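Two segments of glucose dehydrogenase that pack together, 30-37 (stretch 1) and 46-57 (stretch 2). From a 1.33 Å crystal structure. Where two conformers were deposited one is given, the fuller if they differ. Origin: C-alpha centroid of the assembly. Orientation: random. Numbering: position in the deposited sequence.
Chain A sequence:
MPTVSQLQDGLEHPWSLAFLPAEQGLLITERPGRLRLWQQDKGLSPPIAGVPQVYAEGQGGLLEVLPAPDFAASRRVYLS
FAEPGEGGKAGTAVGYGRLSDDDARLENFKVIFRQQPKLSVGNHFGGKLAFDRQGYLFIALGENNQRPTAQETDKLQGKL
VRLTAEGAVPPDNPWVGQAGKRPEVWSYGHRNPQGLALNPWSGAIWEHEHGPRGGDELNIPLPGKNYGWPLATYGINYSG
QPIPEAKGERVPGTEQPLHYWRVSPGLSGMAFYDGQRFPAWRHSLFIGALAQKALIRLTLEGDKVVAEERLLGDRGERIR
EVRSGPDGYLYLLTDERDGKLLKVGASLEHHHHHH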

ATOM      1  N   GLU A  30       6.590 -10.254   6.918  1.00  9.22           N
ATOM      2  CA  GLU A  30       7.314  -9.574   7.983  1.00  9.78           C
ATOM      3  C   GLU A  30       8.371  -8.727   7.291  1.00  9.55           C
ATOM      4  O   GLU A  30       9.160  -9.246   6.484  1.00  9.96           O
ATOM      5  CB  GLU A  30       7.978 -10.586   8.917  1.00 10.16           C
ATOM      6  CG  GLU A  30       7.002 -11.449   9.716  1.00 13.01           C
ATOM      7  CD  GLU A  30       7.729 -12.501  10.526  1.00 12.50           C
ATOM      8  OE1 GLU A  30       7.951 -12.276  11.740  1.00 15.82           O
ATOM      9  OE2 GLU A  30       8.130 -13.527   9.955  1.00 12.37           O
ATOM     10  N   ARG A  31       8.361  -7.426   7.572  1.00  8.73           N
ATOM     11  CA  ARG A  31       9.269  -6.503   6.894  1.00  9.62           C
ATOM     12  C   ARG A  31      10.729  -6.940   6.890  1.00 10.02           C
ATOM     13  O   ARG A  31      11.394  -6.745   5.858  1.00  9.67           O
ATOM     14  CB  ARG A  31       9.092  -5.066   7.422  1.00 10.95           C
ATOM     15  CG  ARG A  31       9.781  -4.015   6.563  1.00 11.41           C
ATOM     16  CD  ARG A  31       9.504  -2.591   7.056  1.00 14.88           C
ATOM     17  NE  ARG A  31       9.942  -2.430   8.442  1.00 15.91           N
ATOM     18  CZ  ARG A  31       9.492  -1.505   9.284  1.00 18.63           C
ATOM     19  NH1 ARG A  31       8.582  -0.622   8.891  1.00 21.32           N
ATOM     20  NH2 ARG A  31       9.969  -1.459  10.520  1.00 22.96           N
ATOM     21  N   PRO A  32      11.290  -7.530   7.953  1.00 10.50           N
ATOM     22  CA  PRO A  32      12.693  -7.964   7.876  1.00 10.43           C
ATOM     23  C   PRO A  32      13.006  -8.924   6.737  1.00 11.65           C
ATOM     24  O   PRO A  32      14.189  -9.083   6.401  1.00 13.90           O
ATOM     25  CB  PRO A  32      12.939  -8.609   9.246  1.00 13.86           C
ATOM     26  CG  PRO A  32      12.013  -7.904  10.140  1.00 15.63           C
ATOM     27  CD  PRO A  32      10.775  -7.632   9.329  1.00 11.20           C
ATOM     28  N   GLY A  33      12.005  -9.590   6.151  1.00 10.17           N
ATOM     29  CA  GLY A  33      12.230 -10.343   4.928  1.00 10.26           C
ATOM     30  C   GLY A  33      11.653 -11.742   4.874  1.00 11.91           C
ATOM     31  O   GLY A  33      12.178 -12.583   4.140  1.00 13.98           O
ATOM     32  N   ARG A  34      10.576 -12.020   5.604  1.00 10.36           N
ATOM     33  CA  ARG A  34       9.990 -13.354   5.633  1.00 11.30           C
ATOM     34  C   ARG A  34       8.531 -13.325   5.201  1.00  9.91           C
ATOM     35  O   ARG A  34       7.798 -12.373   5.488  1.00 10.32           O
ATOM     36  CB  ARG A  34      10.069 -13.967   7.032  1.00 11.40           C
ATOM     37  CG  ARG A  34      11.487 -14.134   7.536  1.00 14.05           C
ATOM     38  CD  ARG A  34      11.504 -14.640   8.971  1.00 14.53           C
ATOM     39  NE  ARG A  34      10.988 -13.673   9.940  1.00 13.73           N
ATOM     40  CZ  ARG A  34      11.719 -12.731  10.526  1.00 14.49           C
ATOM     41  NH1 ARG A  34      13.000 -12.601  10.227  1.00 14.92           N
ATOM     42  NH2 ARG A  34      11.162 -11.907  11.406  1.00 14.98           N
ATOM     43  N   LEU A  35       8.119 -14.393   4.514  1.00  9.15           N
ATOM     44  CA  LEU A  35       6.734 -14.618   4.122  1.00  9.11           C
ATOM     45  C   LEU A  35       6.213 -15.830   4.886  1.00  9.73           C
ATOM     46  O   LEU A  35       6.884 -16.864   4.942  1.00 11.01           O
ATOM     47  CB  LEU A  35       6.639 -14.881   2.617  1.00  9.41           C
ATOM     48  CG  LEU A  35       5.229 -15.076   2.045  1.00  8.81           C
ATOM     49  CD1 LEU A  35       4.464 -13.768   2.073  1.00 12.22           C
ATOM     50  CD2 LEU A  35       5.300 -15.570   0.611  1.00 11.10           C
ATOM     51  N   ARG A  36       5.040 -15.686   5.492  0.50  9.15           N
ATOM     52  CA  ARG A  36       4.428 -16.729   6.301  0.50  9.86           C
ATOM     53  C   ARG A  36       3.023 -17.009   5.788  0.50  9.60           C
ATOM     54  O   ARG A  36       2.403 -16.175   5.125  0.50 10.90           O
ATOM     55  CB  ARG A  36       4.329 -16.315   7.786  0.50 12.54           C
ATOM     56  CG  ARG A  36       5.503 -15.494   8.322  0.50 12.94           C
ATOM     57  CD  ARG A  36       6.772 -16.335   8.411  0.50 11.90           C
ATOM     58  NE  ARG A  36       6.697 -17.321   9.487  0.50 14.10           N
ATOM     59  CZ  ARG A  36       7.183 -17.133  10.710  0.50 15.36           C
ATOM     60  NH1 ARG A  36       7.785 -15.993  11.021  0.50 21.88           N
ATOM     61  NH2 ARG A  36       7.065 -18.089  11.622  0.50 17.13           N
ATOM     62  N   LEU A  37       2.512 -18.194   6.117  0.50 10.79           N
ATOM     63  CA  LEU A  37       1.121 -18.551   5.866  0.50 11.42           C
ATOM     64  C   LEU A  37       0.462 -18.836   7.208  0.50 11.35           C
ATOM     65  O   LEU A  37       0.940 -19.687   7.966  0.50 12.64           O
ATOM     66  CB  LEU A  37       1.018 -19.776   4.955  0.50 11.06           C
ATOM     67  CG  LEU A  37      -0.396 -20.286   4.637  0.50 14.24           C
ATOM     68  CD1 LEU A  37      -1.231 -19.257   3.903  0.50 15.55           C
ATOM     69  CD2 LEU A  37      -0.326 -21.569   3.822  0.50 14.89           C
ATOM     70  N   PRO A  46       6.389 -21.880   9.275  1.00 11.41           N
ATOM     71  CA  PRO A  46       7.758 -21.365   9.190  1.00 11.73           C
ATOM     72  C   PRO A  46       7.898 -20.444   7.989  1.00 11.48           C
ATOM     73  O   PRO A  46       6.990 -20.356   7.149  1.00 11.82           O
ATOM     74  CB  PRO A  46       8.602 -22.643   8.999  1.00 13.32           C
ATOM     75  CG  PRO A  46       7.717 -23.766   9.441  1.00 16.30           C
ATOM     76  CD  PRO A  46       6.338 -23.342   9.072  1.00 13.58           C
ATOM     77  N   PRO A  47       9.014 -19.740   7.866  1.00 10.91           N
ATOM     78  CA  PRO A  47       9.211 -18.884   6.686  1.00 12.73           C
ATOM     79  C   PRO A  47       9.169 -19.694   5.396  1.00 12.24           C
ATOM     80  O   PRO A  47       9.765 -20.769   5.295  1.00 12.84           O
ATOM     81  CB  PRO A  47      10.595 -18.273   6.924  1.00 14.11           C
ATOM     82  CG  PRO A  47      10.780 -18.328   8.421  1.00 15.37           C
ATOM     83  CD  PRO A  47      10.122 -19.614   8.831  1.00 14.04           C
ATOM     84  N   ILE A  48       8.441 -19.174   4.411  1.00 10.46           N
ATOM     85  CA  ILE A  48       8.346 -19.815   3.109  1.00 10.27           C
ATOM     86  C   ILE A  48       9.648 -19.616   2.344  1.00 11.23           C
ATOM     87  O   ILE A  48      10.252 -18.537   2.371  1.00 12.21           O
ATOM     88  CB  ILE A  48       7.120 -19.246   2.371  1.00 10.99           C
ATOM     89  CG1 ILE A  48       5.847 -19.708   3.092  1.00 11.97           C
ATOM     90  CG2 ILE A  48       7.120 -19.631   0.887  1.00 11.21           C
ATOM     91  CD1 ILE A  48       4.575 -19.003   2.655  1.00 12.31           C
ATOM     92  N   ALA A  49      10.107 -20.671   1.671  1.00 11.11           N
ATOM     93  CA  ALA A  49      11.357 -20.626   0.921  1.00 11.25           C
ATOM     94  C   ALA A  49      11.185 -19.875  -0.402  1.00 11.42           C
ATOM     95  O   ALA A  49      10.075 -19.708  -0.912  1.00 11.37           O
ATOM     96  CB  ALA A  49      11.869 -22.047   0.660  1.00 13.15           C
ATOM     97  N   GLY A  50      12.304 -19.398  -0.947  1.00 12.52           N
ATOM     98  CA  GLY A  50      12.308 -18.797  -2.273  1.00 13.69           C
ATOM     99  C   GLY A  50      11.969 -17.323  -2.329  1.00 11.61           C
ATOM    100  O   GLY A  50      11.811 -16.779  -3.427  1.00 14.22           O
ATOM    101  N   VAL A  51      11.829 -16.672  -1.184  1.00 11.09           N
ATOM    102  CA  VAL A  51      11.489 -15.254  -1.101  1.00 11.59           C
ATOM    103  C   VAL A  51      12.741 -14.442  -1.422  1.00 12.41           C
ATOM    104  O   VAL A  51      13.840 -14.818  -0.990  1.00 13.17           O
ATOM    105  CB  VAL A  51      10.935 -14.945   0.301  1.00 13.92           C
ATOM    106  CG1 VAL A  51      10.739 -13.457   0.538  1.00 15.38           C
ATOM    107  CG2 VAL A  51       9.634 -15.708   0.529  1.00 16.18           C
ATOM    108  N   PRO A  52      12.636 -13.332  -2.155  1.00 10.79           N
ATOM    109  CA  PRO A  52      13.835 -12.536  -2.458  1.00 11.20           C
ATOM    110  C   PRO A  52      14.468 -11.980  -1.191  1.00 10.36           C
ATOM    111  O   PRO A  52      13.788 -11.708  -0.201  1.00 11.37           O
ATOM    112  CB  PRO A  52      13.287 -11.402  -3.334  1.00 13.14           C
ATOM    113  CG  PRO A  52      11.838 -11.287  -2.930  1.00 12.59           C
ATOM    114  CD  PRO A  52      11.428 -12.728  -2.741  1.00 12.28           C
ATOM    115  N   GLN A  53      15.785 -11.815  -1.228  1.00 11.22           N
ATOM    116  CA  GLN A  53      16.448 -11.003  -0.218  1.00 10.24           C
ATOM    117  C   GLN A  53      16.079  -9.539  -0.432  1.00 10.27           C
ATOM    118  O   GLN A  53      15.724  -9.120  -1.540  1.00 11.83           O
ATOM    119  CB  GLN A  53      17.960 -11.192  -0.299  1.00 11.69           C
ATOM    120  CG  GLN A  53      18.390 -12.633  -0.043  1.00 12.27           C
ATOM    121  CD  GLN A  53      19.898 -12.777  -0.020  1.00 14.95           C
ATOM    122  OE1 GLN A  53      20.533 -12.956  -1.059  1.00 22.63           O
ATOM    123  NE2 GLN A  53      20.480 -12.696   1.163  1.00 17.51           N
ATOM    124  N   VAL A  54      16.121  -8.758   0.651  1.00  9.37           N
ATOM    125  CA  VAL A  54      15.571  -7.410   0.642  1.00 10.30           C
ATOM    126  C   VAL A  54      16.568  -6.436   1.262  1.00 10.13           C
ATOM    127  O   VAL A  54      17.542  -6.824   1.906  1.00 10.95           O
ATOM    128  CB  VAL A  54      14.204  -7.335   1.358  1.00  9.56           C
ATOM    129  CG1 VAL A  54      13.197  -8.309   0.726  1.00 10.21           C
ATOM    130  CG2 VAL A  54      14.380  -7.610   2.840  1.00 10.21           C
ATOM    131  N   TYR A  55      16.280  -5.152   1.087  1.00 10.37           N
ATOM    132  CA  TYR A  55      16.980  -4.076   1.782  1.00  9.38           C
ATOM    133  C   TYR A  55      16.182  -3.803   3.050  1.00  9.98           C
ATOM    134  O   TYR A  55      15.195  -3.061   3.037  1.00 11.12           O
ATOM    135  CB  TYR A  55      17.041  -2.861   0.864  1.00 10.72           C
ATOM    136  CG  TYR A  55      17.754  -1.637   1.379  1.00  9.87           C
ATOM    137  CD1 TYR A  55      19.134  -1.519   1.290  1.00 11.20           C
ATOM    138  CD2 TYR A  55      17.033  -0.564   1.898  1.00 11.67           C
ATOM    139  CE1 TYR A  55      19.780  -0.372   1.732  1.00 12.61           C
ATOM    140  CE2 TYR A  55      17.669   0.579   2.333  1.00 12.41           C
ATOM    141  CZ  TYR A  55      19.033   0.663   2.250  1.00 13.35           C
ATOM    142  OH  TYR A  55      19.649   1.814   2.691  1.00 16.56           O
ATOM    143  N   ALA A  56      16.593  -4.431   4.144  1.00 10.39           N
ATOM    144  CA  ALA A  56      15.843  -4.380   5.399  1.00 10.21           C
ATOM    145  C   ALA A  56      16.415  -3.306   6.319  1.00 11.37           C
ATOM    146  O   ALA A  56      16.891  -3.582   7.427  1.00 12.92           O
ATOM    147  CB  ALA A  56      15.859  -5.752   6.066  1.00 11.62           C
ATOM    148  N   GLU A  57      16.345  -2.076   5.850  1.00 11.01           N
ATOM    149  CA  GLU A  57      16.845  -0.905   6.603  1.00 10.84           C
ATOM    150  C   GLU A  57      15.740   0.157   6.646  1.00 11.98           C
ATOM    151  O   GLU A  57      15.026   0.308   5.682  1.00 12.71           O
ATOM    152  CB  GLU A  57      18.047  -0.269   5.905  1.00 12.77           C
ATOM    153  CG  GLU A  57      19.279  -1.157   5.817  1.00 12.69           C
ATOM    154  CD  GLU A  57      20.167  -1.242   7.051  1.00 12.71           C
ATOM    155  OE1 GLU A  57      19.633  -1.180   8.130  1.00 15.56           O
ATOM    156  OE2 GLU A  57      21.334  -1.407   6.901  1.00 14.85           O
TER
HETATM  157  O   HOH W   1      14.364 -11.956   2.503  1.00 16.51           O
HETATM  158  O   HOH W   2      10.207 -16.300   4.075  1.00 12.12           O

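Glu30 does not touch stretch 2, but its carboxylate binds two residues that do, Arg34 and Arg36. Both are salt bridges. Arg34 NE lies 2.9 Å from Glu30 OE2, and Arg36 NH1 lies 2.7 Å from the same oxygen. The Glu30 backbone closes a tight turn: Gly33 N donates to Glu30 O at 2.9 Å.

The CA-to-CB bond of Pro32 points away from stretch 2, and the contacts come from its carbonyl oxygen. Pro32 O sits 3.7 Å from Ala56 CB and 3.9 Å from Val54 CG2.

Gly33 has phi/psi of 134/27, angles that by themselves call for glycine. The lack of a side chain also suits the packing. Val54 CG2 comes to 4.1 Å from Gly33 CA, and a CB here would lie only 3.4 Å from that methyl. Water 1 donates to both Gly33 O and Pro52 O, each at 2.8 Å, and so links the two backbones.

Arg34 begins the strand. Its aliphatic part packs on a proline ring, with Arg34 CD 3.8 Å from Pro47 CG.

Leu35 is buried, and its CA-to-CB bond points toward stretch 2. Ile48 N donates to Leu35 O at 2.8 Å and 174°, a nearly straight bond and the only direct hydrogen bond between the stretches. Pro47 CA adds a CA-H...O contact to Leu35 O at 3.5 Å. Water 2 accepts from Leu35 N at 2.9 Å and donates to Ile48 O at 2.8 Å. The side chain meets two apolar partners: Leu35 CB is 3.7 Å from Val51 CG2, and Leu35 CG is 4.0 Å from Ile48 CD1.

The CA-to-CB bond of Arg36 points away from stretch 2, but the end of the side chain comes nearer. Pro47 CD lies over one face of the guanidinium, 4.2 Å from Arg36 NE.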